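Putative S41 protease (Bacteroides fragilis NCTC 9343, PDB 3K50) is of unknown function but is classed as a putative protease of peptidase family S41, so it may hydrolyse peptide bonds. Local coordinates at residues D16-D20 with V336-F342; V22-L28 with L344-N350; E306-N310 with Y360-F364. The contacts are given in a common frame with arbitrary orientation. Residue numbers count along the deposited sequence, not the author numbering.

Contact 1: D16-D20 with V336-F342; sequences DIWID and VHPTDRF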
loop_
_atom_site.group_PDB
_atom_site.type_symbol
_atom_site.label_atom_id
_atom_site.label_comp_id
_atom_site.label_asym_id
_atom_site.label_seq_id
_atom_site.Cartn_x
_atom_site.Cartn_y
_atom_site.Cartn_z
ATOM N N ASP A 16 -23.649 11.439 23.976
ATOM C CA ASP A 16 -22.440 11.514 24.818
ATOM C C ASP A 16 -21.377 10.435 24.480
ATOM O O ASP A 16 -20.229 10.534 24.947
ATOM C CB ASP A 16 -22.827 11.440 26.297
ATOM N N ILE A 17 -21.746 9.416 23.688
ATOM C CA ILE A 17 -20.800 8.383 23.229
ATOM C C ILE A 17 -19.858 9.017 22.200
ATOM O O ILE A 17 -20.318 9.576 21.213
ATOM C CB ILE A 17 -21.524 7.165 22.602
ATOM C CG1 ILE A 17 -22.342 6.424 23.689
ATOM C CG2 ILE A 17 -20.519 6.241 21.910
ATOM C CD1 ILE A 17 -23.234 5.283 23.183
ATOM N N TRP A 18 -18.552 8.924 22.442
ATOM C CA TRP A 18 -17.565 9.601 21.615
ATOM C C TRP A 18 -17.651 9.363 20.095
ATOM O O TRP A 18 -17.586 10.312 19.290
ATOM C CB TRP A 18 -16.173 9.175 22.087
ATOM C CG TRP A 18 -15.025 9.846 21.375
ATOM C CD1 TRP A 18 -14.525 11.078 21.637
ATOM C CD2 TRP A 18 -14.211 9.300 20.306
ATOM N NE1 TRP A 18 -13.465 11.357 20.782
ATOM C CE2 TRP A 18 -13.250 10.273 19.972
ATOM C CE3 TRP A 18 -14.228 8.104 19.588
ATOM C CZ2 TRP A 18 -12.304 10.073 18.988
ATOM C CZ3 TRP A 18 -13.264 7.903 18.615
ATOM C CH2 TRP A 18 -12.327 8.886 18.317
ATOM N N ILE A 19 -17.748 8.094 19.705
ATOM C CA ILE A 19 -17.692 7.719 18.297
ATOM C C ILE A 19 -18.875 8.358 17.549
ATOM O O ILE A 19 -18.717 8.853 16.464
ATOM C CB ILE A 19 -17.539 6.166 18.112
ATOM C CG1 ILE A 19 -17.298 5.828 16.650
ATOM C CG2 ILE A 19 -18.766 5.446 18.640
ATOM C CD1 ILE A 19 -16.823 4.431 16.407
ATOM N N ASP A 20 -20.032 8.431 18.191
ATOM C CA ASP A 20 -21.198 9.062 17.574
ATOM C C ASP A 20 -20.979 10.565 17.420
ATOM O O ASP A 20 -21.251 11.139 16.383
ATOM C CB ASP A 20 -22.444 8.880 18.438
ATOM C CG ASP A 20 -23.678 9.533 17.818
ATOM O OD1 ASP A 20 -24.219 8.976 16.856
ATOM O OD2 ASP A 20 -24.113 10.592 18.306
ATOM N N VAL A 336 -8.260 9.593 17.653
ATOM C CA VAL A 336 -7.955 8.661 18.756
ATOM C C VAL A 336 -8.957 8.810 19.865
ATOM O O VAL A 336 -9.248 9.945 20.270
ATOM C CB VAL A 336 -6.542 8.908 19.317
ATOM C CG1 VAL A 336 -6.128 7.790 20.254
ATOM C CG2 VAL A 336 -5.539 8.982 18.183
ATOM N N HIS A 337 -9.532 7.696 20.341
ATOM C CA HIS A 337 -10.498 7.752 21.443
ATOM C C HIS A 337 -9.752 8.296 22.670
ATOM O O HIS A 337 -8.608 7.933 22.871
ATOM C CB HIS A 337 -11.070 6.392 21.803
ATOM C CG HIS A 337 -12.239 6.450 22.745
ATOM N ND1 HIS A 337 -12.094 6.548 24.115
ATOM C CD2 HIS A 337 -13.577 6.388 22.520
ATOM C CE1 HIS A 337 -13.286 6.585 24.687
ATOM N NE2 HIS A 337 -14.206 6.455 23.743
ATOM N N PRO A 338 -10.391 9.155 23.473
ATOM C CA PRO A 338 -9.678 9.703 24.658
ATOM C C PRO A 338 -9.158 8.677 25.657
ATOM O O PRO A 338 -8.073 8.843 26.191
ATOM C CB PRO A 338 -10.732 10.563 25.340
ATOM C CG PRO A 338 -11.721 10.881 24.274
ATOM C CD PRO A 338 -11.740 9.723 23.329
ATOM N N THR A 339 -9.911 7.609 25.890
ATOM C CA THR A 339 -9.521 6.620 26.878
ATOM C C THR A 339 -9.483 5.139 26.451
ATOM O O THR A 339 -8.688 4.380 27.008
ATOM C CB THR A 339 -10.457 6.727 28.099
ATOM O OG1 THR A 339 -11.813 6.463 27.723
ATOM C CG2 THR A 339 -10.402 8.119 28.727
ATOM N N ASP A 340 -10.257 4.736 25.442
ATOM C CA ASP A 340 -10.396 3.316 25.097
ATOM C C ASP A 340 -9.394 2.765 24.118
ATOM O O ASP A 340 -9.614 1.714 23.539
ATOM C CB ASP A 340 -11.807 3.051 24.576
ATOM C CG ASP A 340 -12.855 3.209 25.637
ATOM O OD1 ASP A 340 -12.508 3.158 26.845
ATOM O OD2 ASP A 340 -14.041 3.347 25.263
ATOM N N ARG A 341 -8.322 3.493 23.870
ATOM C CA ARG A 341 -7.243 2.984 23.052
ATOM C C ARG A 341 -7.636 2.378 21.675
ATOM O O ARG A 341 -7.236 1.286 21.337
ATOM C CB ARG A 341 -6.412 1.970 23.858
ATOM C CG ARG A 341 -5.842 2.574 25.166
ATOM C CD ARG A 341 -4.777 1.690 25.869
ATOM N NE ARG A 341 -3.700 1.206 24.980
ATOM C CZ ARG A 341 -2.636 1.910 24.559
ATOM N NH1 ARG A 341 -2.461 3.186 24.906
ATOM N NH2 ARG A 341 -1.739 1.332 23.754
ATOM N N PHE A 342 -8.437 3.079 20.892
ATOM C CA PHE A 342 -8.583 2.683 19.506
ATOM C C PHE A 342 -8.527 3.957 18.684
ATOM O O PHE A 342 -8.626 5.063 19.211
ATOM C CB PHE A 342 -9.864 1.899 19.231
ATOM C CG PHE A 342 -11.143 2.692 19.387
ATOM C CD1 PHE A 342 -11.692 3.380 18.317
ATOM C CD2 PHE A 342 -11.836 2.660 20.580
ATOM C CE1 PHE A 342 -12.912 4.040 18.445
ATOM C CE2 PHE A 342 -13.041 3.319 20.736
ATOM C CZ PHE A 342 -13.588 4.014 19.671
HETATM O O HOH W 1 -17.306 6.751 24.551
#

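Contact 2: V22-L28 with L344-N350; sequences VMRQEYL and LNLVVCN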
loop_
_atom_site.group_PDB
_atom_site.type_symbol
_atom_site.label_atom_id
_atom_site.label_comp_id
_atom_site.label_asym_id
_atom_site.label_seq_id
_atom_site.Cartn_x
_atom_site.Cartn_y
_atom_site.Cartn_z
ATOM N N VAL A 22 -17.777 12.362 17.498
ATOM C CA VAL A 22 -16.729 12.649 16.552
ATOM C C VAL A 22 -17.261 12.476 15.111
ATOM O O VAL A 22 -16.913 13.265 14.251
ATOM C CB VAL A 22 -15.467 11.810 16.825
ATOM C CG1 VAL A 22 -15.778 10.330 16.711
ATOM C CG2 VAL A 22 -14.340 12.221 15.858
HETATM N N MSE A 23 -18.144 11.498 14.857
HETATM C CA MSE A 23 -18.650 11.294 13.490
HETATM C C MSE A 23 -19.651 12.382 13.089
HETATM O O MSE A 23 -19.601 12.910 12.010
HETATM C CB MSE A 23 -19.313 9.895 13.330
HETATM C CG MSE A 23 -18.297 8.761 13.195
HETATM SE SE MSE A 23 -19.194 7.028 12.918
HETATM C CE MSE A 23 -19.804 7.260 11.062
ATOM N N ARG A 24 -20.579 12.710 13.968
ATOM C CA ARG A 24 -21.581 13.706 13.604
ATOM C C ARG A 24 -20.888 15.091 13.338
ATOM O O ARG A 24 -21.371 15.874 12.546
ATOM C CB ARG A 24 -22.750 13.711 14.618
ATOM C CG ARG A 24 -23.611 12.460 14.441
ATOM C CD ARG A 24 -24.865 12.358 15.312
ATOM N NE ARG A 24 -25.573 11.072 15.178
ATOM C CZ ARG A 24 -26.385 10.728 14.182
ATOM N NH1 ARG A 24 -26.655 11.548 13.181
ATOM N NH2 ARG A 24 -26.948 9.531 14.194
ATOM N N GLN A 25 -19.728 15.346 13.945
ATOM C CA GLN A 25 -19.047 16.600 13.739
ATOM C C GLN A 25 -18.109 16.555 12.541
ATOM O O GLN A 25 -18.089 17.491 11.746
ATOM C CB GLN A 25 -18.256 17.013 15.006
ATOM C CG GLN A 25 -17.299 18.259 14.804
ATOM C CD GLN A 25 -17.973 19.564 14.267
ATOM O OE1 GLN A 25 -17.400 20.257 13.414
ATOM N NE2 GLN A 25 -19.187 19.877 14.752
ATOM N N GLU A 26 -17.354 15.465 12.395
ATOM C CA GLU A 26 -16.238 15.416 11.453
ATOM C C GLU A 26 -16.397 14.612 10.171
ATOM O O GLU A 26 -15.596 14.763 9.269
ATOM C CB GLU A 26 -15.035 14.785 12.157
ATOM C CG GLU A 26 -14.624 15.391 13.470
ATOM C CD GLU A 26 -13.993 16.764 13.351
ATOM O OE1 GLU A 26 -13.703 17.200 12.242
ATOM O OE2 GLU A 26 -13.776 17.410 14.389
ATOM N N TYR A 27 -17.391 13.738 10.112
ATOM C CA TYR A 27 -17.607 12.869 8.979
ATOM C C TYR A 27 -18.020 13.612 7.718
ATOM O O TYR A 27 -18.928 14.448 7.765
ATOM C CB TYR A 27 -18.736 11.894 9.331
ATOM C CG TYR A 27 -18.957 10.679 8.450
ATOM C CD1 TYR A 27 -17.893 9.990 7.854
ATOM C CD2 TYR A 27 -20.202 10.106 8.375
ATOM C CE1 TYR A 27 -18.125 8.827 7.098
ATOM C CE2 TYR A 27 -20.444 8.882 7.658
ATOM C CZ TYR A 27 -19.387 8.258 7.039
ATOM O OH TYR A 27 -19.576 7.071 6.364
ATOM N N LEU A 28 -17.386 13.265 6.585
ATOM C CA LEU A 28 -17.729 13.839 5.299
ATOM C C LEU A 28 -19.212 13.708 5.068
ATOM O O LEU A 28 -19.872 14.682 4.673
ATOM C CB LEU A 28 -17.006 13.157 4.121
ATOM C CG LEU A 28 -17.269 13.698 2.712
ATOM C CD1 LEU A 28 -16.856 15.168 2.531
ATOM C CD2 LEU A 28 -16.610 12.823 1.669
ATOM N N LEU A 344 -10.149 5.722 15.222
ATOM C CA LEU A 344 -11.216 5.825 14.211
ATOM C C LEU A 344 -10.612 6.523 13.008
ATOM O O LEU A 344 -10.266 7.700 13.104
ATOM C CB LEU A 344 -12.378 6.663 14.705
ATOM C CG LEU A 344 -13.489 7.053 13.692
ATOM C CD1 LEU A 344 -14.023 5.778 13.003
ATOM C CD2 LEU A 344 -14.639 7.812 14.361
ATOM N N ASN A 345 -10.378 5.764 11.931
ATOM C CA ASN A 345 -9.900 6.295 10.663
ATOM C C ASN A 345 -11.176 6.633 9.899
ATOM O O ASN A 345 -11.853 5.742 9.388
ATOM C CB ASN A 345 -9.027 5.295 9.937
ATOM C CG ASN A 345 -7.638 5.156 10.586
ATOM O OD1 ASN A 345 -7.297 4.123 11.178
ATOM N ND2 ASN A 345 -6.874 6.220 10.528
ATOM N N LEU A 346 -11.552 7.912 9.944
ATOM C CA LEU A 346 -12.829 8.383 9.398
ATOM C C LEU A 346 -12.754 9.148 8.078
ATOM O O LEU A 346 -11.874 9.978 7.915
ATOM C CB LEU A 346 -13.455 9.273 10.448
ATOM C CG LEU A 346 -14.860 9.854 10.209
ATOM C CD1 LEU A 346 -15.884 8.756 10.297
ATOM C CD2 LEU A 346 -15.113 10.953 11.312
ATOM N N VAL A 347 -13.653 8.865 7.135
ATOM C CA VAL A 347 -13.725 9.659 5.904
ATOM C C VAL A 347 -14.056 11.099 6.304
ATOM O O VAL A 347 -15.099 11.360 6.914
ATOM C CB VAL A 347 -14.797 9.138 4.909
ATOM C CG1 VAL A 347 -14.942 10.071 3.708
ATOM C CG2 VAL A 347 -14.465 7.763 4.443
ATOM N N VAL A 348 -13.183 12.027 5.933
ATOM C CA VAL A 348 -13.344 13.454 6.229
ATOM C C VAL A 348 -13.491 14.347 4.966
ATOM O O VAL A 348 -14.233 15.350 4.990
ATOM C CB VAL A 348 -12.173 13.983 7.130
ATOM C CG1 VAL A 348 -12.272 13.323 8.519
ATOM C CG2 VAL A 348 -10.807 13.802 6.441
ATOM N N CYS A 349 -12.864 13.980 3.857
ATOM C CA CYS A 349 -12.973 14.806 2.647
ATOM C C CYS A 349 -12.883 14.097 1.337
ATOM O O CYS A 349 -12.336 13.020 1.219
ATOM C CB CYS A 349 -11.905 15.897 2.612
ATOM S SG CYS A 349 -10.159 15.391 2.560
ATOM N N ASN A 350 -13.496 14.743 0.348
ATOM C CA ASN A 350 -13.305 14.433 -1.056
ATOM C C ASN A 350 -11.924 14.925 -1.470
ATOM O O ASN A 350 -11.358 15.877 -0.854
ATOM C CB ASN A 350 -14.362 15.132 -1.914
ATOM C CG ASN A 350 -15.658 14.444 -1.878
ATOM O OD1 ASN A 350 -15.791 13.327 -2.380
ATOM N ND2 ASN A 350 -16.613 15.064 -1.312
HETATM O O HOH W 2 -15.940 16.658 6.606
#

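Contact 3: E306-N310 with Y360-F364; sequences EMVIN and YATGF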
loop_
_atom_site.group_PDB
_atom_site.type_symbol
_atom_site.label_atom_id
_atom_site.label_comp_id
_atom_site.label_asym_id
_atom_site.label_seq_id
_atom_site.Cartn_x
_atom_site.Cartn_y
_atom_site.Cartn_z
ATOM N N GLU A 306 -4.083 5.871 -4.809
ATOM C CA GLU A 306 -5.041 6.126 -5.899
ATOM C C GLU A 306 -5.149 7.604 -6.222
ATOM O O GLU A 306 -5.391 7.988 -7.376
ATOM C CB GLU A 306 -6.387 5.557 -5.545
ATOM C CG GLU A 306 -6.407 4.030 -5.468
ATOM C CD GLU A 306 -7.735 3.481 -5.013
ATOM O OE1 GLU A 306 -8.003 3.497 -3.773
ATOM O OE2 GLU A 306 -8.494 3.002 -5.890
HETATM N N MSE A 307 -4.953 8.423 -5.212
HETATM C CA MSE A 307 -4.909 9.896 -5.377
HETATM C C MSE A 307 -3.772 10.320 -6.287
HETATM O O MSE A 307 -3.931 11.231 -7.093
HETATM C CB MSE A 307 -4.781 10.556 -4.006
HETATM C CG MSE A 307 -4.620 12.116 -3.966
HETATM SE SE MSE A 307 -2.848 12.839 -4.539
HETATM C CE MSE A 307 -2.646 14.649 -3.478
ATOM N N VAL A 308 -2.640 9.637 -6.190
ATOM C CA VAL A 308 -1.515 9.937 -7.022
ATOM C C VAL A 308 -1.858 9.667 -8.457
ATOM O O VAL A 308 -1.554 10.460 -9.359
ATOM C CB VAL A 308 -0.263 9.088 -6.619
ATOM C CG1 VAL A 308 0.814 9.231 -7.686
ATOM C CG2 VAL A 308 0.193 9.511 -5.240
ATOM N N ILE A 309 -2.492 8.555 -8.697
ATOM C CA ILE A 309 -2.936 8.238 -10.053
ATOM C C ILE A 309 -3.946 9.258 -10.558
ATOM O O ILE A 309 -3.815 9.796 -11.661
ATOM C CB ILE A 309 -3.576 6.809 -10.162
ATOM C CG1 ILE A 309 -2.527 5.724 -9.807
ATOM C CG2 ILE A 309 -4.226 6.616 -11.534
ATOM C CD1 ILE A 309 -3.161 4.294 -9.519
ATOM N N ASN A 310 -4.971 9.513 -9.777
ATOM C CA ASN A 310 -6.008 10.438 -10.228
ATOM C C ASN A 310 -5.522 11.880 -10.563
ATOM O O ASN A 310 -6.007 12.513 -11.503
ATOM C CB ASN A 310 -7.106 10.530 -9.139
ATOM C CG ASN A 310 -8.295 11.346 -9.605
ATOM O OD1 ASN A 310 -8.833 11.066 -10.683
ATOM N ND2 ASN A 310 -8.699 12.388 -8.810
ATOM N N TYR A 360 -13.413 7.291 -9.715
ATOM C CA TYR A 360 -12.834 5.959 -9.783
ATOM C C TYR A 360 -13.420 5.047 -8.713
ATOM O O TYR A 360 -12.730 4.157 -8.215
ATOM C CB TYR A 360 -11.284 5.976 -9.648
ATOM C CG TYR A 360 -10.693 6.790 -8.519
ATOM C CD1 TYR A 360 -10.529 8.160 -8.658
ATOM C CD2 TYR A 360 -10.157 6.172 -7.379
ATOM C CE1 TYR A 360 -9.959 8.897 -7.688
ATOM C CE2 TYR A 360 -9.601 6.916 -6.361
ATOM C CZ TYR A 360 -9.453 8.274 -6.551
ATOM O OH TYR A 360 -8.903 9.056 -5.578
ATOM N N ALA A 361 -14.711 5.215 -8.433
ATOM C CA ALA A 361 -15.442 4.280 -7.596
ATOM C C ALA A 361 -15.190 2.888 -8.199
ATOM O O ALA A 361 -15.118 2.733 -9.403
ATOM C CB ALA A 361 -16.941 4.619 -7.618
ATOM N N THR A 362 -15.001 1.900 -7.353
ATOM C CA THR A 362 -14.695 0.497 -7.733
ATOM C C THR A 362 -13.257 0.263 -8.215
ATOM O O THR A 362 -12.847 -0.890 -8.399
ATOM C CB THR A 362 -15.741 -0.189 -8.738
ATOM O OG1 THR A 362 -15.398 0.059 -10.108
ATOM C CG2 THR A 362 -17.187 0.238 -8.441
ATOM N N GLY A 363 -12.471 1.331 -8.350
ATOM C CA GLY A 363 -11.060 1.220 -8.667
ATOM C C GLY A 363 -10.645 1.647 -10.063
ATOM O O GLY A 363 -11.487 1.810 -10.971
ATOM N N PHE A 364 -9.346 1.888 -10.210
ATOM C CA PHE A 364 -8.815 2.188 -11.529
ATOM C C PHE A 364 -8.485 0.870 -12.201
ATOM O O PHE A 364 -7.674 0.094 -11.698
ATOM C CB PHE A 364 -7.532 3.008 -11.464
ATOM C CG PHE A 364 -7.742 4.494 -11.227
ATOM C CD1 PHE A 364 -8.231 5.310 -12.242
ATOM C CD2 PHE A 364 -7.371 5.074 -10.051
ATOM C CE1 PHE A 364 -8.353 6.661 -12.052
ATOM C CE2 PHE A 364 -7.489 6.456 -9.851
ATOM C CZ PHE A 364 -8.000 7.234 -10.851
HETATM O O HOH W 3 -7.848 12.035 -6.084
#

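Contact 1: D16-D20 with V336-F342
A flat indole lies in the angle between a ridge, formed by the backbone of His337 and the ring of Pro338, and the side chain of Phe342. Trp18, in the first turn of the helix whose N-cap position is Ile17, lays one face on the ridge: His337 CA sits 3.8 Å from the centroid of the six-membered ring and Pro338 CD 3.5 Å from that of the five-membered ring, two CH-pi contacts. Trp18 CZ2 reaches to 3.3 Å from Val336 O. The His337 imidazole and Phe342 ring meet the indole obliquely (Trp18 CZ3 to Phe342 CE1, 3.9 Å), completing an aromatic cluster. A water accepts from Trp18 N (3.3 Å) and lies 3.2 Å from His337 NE2. Within the loop Thr339 N donates to His337 ND1 (3.0 Å), and His337 N to Phe342 O (3.0 Å) joins its two ends. The helix starts on the hairpin end between strands 330-336 and 342-352, while Ile19 and Phe342 continue onto Pro45 of helix 45-52 and Ile63 of strand 62-65.

Contact 2: V22-L28 with L344-N350
Just past the end of the helix the chain drops onto the strand, and the spacing between the two collapses: the axes of helix 22-26 and strand 344-350 come no nearer than 9.4 Å, yet the CA atoms of Leu28 and Val348 are only 4.5 Å apart. Leu28 N donates a straight hydrogen bond to Val347 O (3.0 Å, 173°). The same carbonyl accepts a CA-H...O contact from Tyr27 CA (3.6 Å) and meets the edge of the phenol ring, Tyr27 CD1 lying 3.3 Å from Val347 O. Val347 immediately precedes a classic beta bulge, where Val348 and Cys349 both face Ala331 of the neighbouring strand 330-336 in the antiparallel sheet. Helix 18-26, in the N-terminal S41 region, thus packs on strand 342-352 of the peptidase family region. The two segments run almost parallel, at 11°, so side chains match up along their length. Val22 CG1 packs on Leu344 CD2 at 3.6 Å, selenomethionine Met23 spans Leu344 and Leu346 (Met23 CG to Leu346 CD1, 3.8 Å), and Tyr27 CD1 presses on Leu346 CD1 at 3.4 Å. Leu28 then lies along the strand, with Leu28 CB 3.7 Å from Val347 CG1 and Leu28 CD1 3.9 Å from Cys349 CA. Glu26 gives its aliphatic part to Leu346 and sends its carboxylate to Arg268, while the hydroxyl of Tyr27 is bound by Asp57 and Ala54 beyond helix 45-52.

Contact 3: E306-N310 with Y360-F364
Tyr360 enters the contact with its ring laid along helix 304-312, bridging two residues one turn apart: Tyr360 CE2 is 3.6 Å from Glu306 CB, and Tyr360 CE1 is 3.5 Å from Asn310 CG. A water carries the link further, donating to Tyr360 OH (3.2 Å) and accepting from Asn310 ND2 (2.9 Å), an amide that also binds Lys357 O. From here the backbone reverses in a type II beta turn, closed by Gly363 N to Tyr360 O at 2.8 Å. Ala361 and Thr362 form its corner and point away from the helix; Thr362 OG1 donates to Ala361 O (2.8 Å). Helix 304-312 belongs to the beta-alpha-beta crossover between parallel strands 292-297 and 317-322 of the ClpP/crotonase-like core, so the turn covers a helix of the peptidase domain. Gly363 follows with backbone angles at which a CB would be jammed against the preceding carbonyl oxygen, and Gly363 CA passes 4.2 Å from Glu306 OE2. The carboxylate of Glu306 is held by Thr325 OG1 and by the backbone nitrogens of Gly303, Gly327 and Glu328. Phe364, hydrogen-bonded to Thr325 through its backbone, turns its ring back to the helix. Ile309 CG2 sits over the ring face, 3.8 Å from the centroid of Phe364 in a CH-pi contact, whereas the ring edge meets the helix at Asn310 CB (3.8 Å from Phe364 CZ) and at Glu306 O (3.6 Å from Phe364 CE2).

In the fold
Contacts 1 and 2 form one continuous interface, with centres 14 Å apart: helix 18-26 packs first on the hairpin loop and then on strand 342-352, and Leu344 joins the two, its CD2 4.0 Å from Ile19 CG1 and its CB 4.2 Å from Trp18 CZ3. The chain leaving that strand leads to the turn of contact 3, centred 20 Å from the centre of contact 2 (nearest atoms about 8 Å) and 31 Å from that of contact 1. Helix 304-312 corresponds to the helix at whose start S41 peptidases usually carry the nucleophile, so contact 3 may lie near the equivalent region, though no active site is established here. A glycerol, probably from crystallisation, binds Thr362 and Gly363.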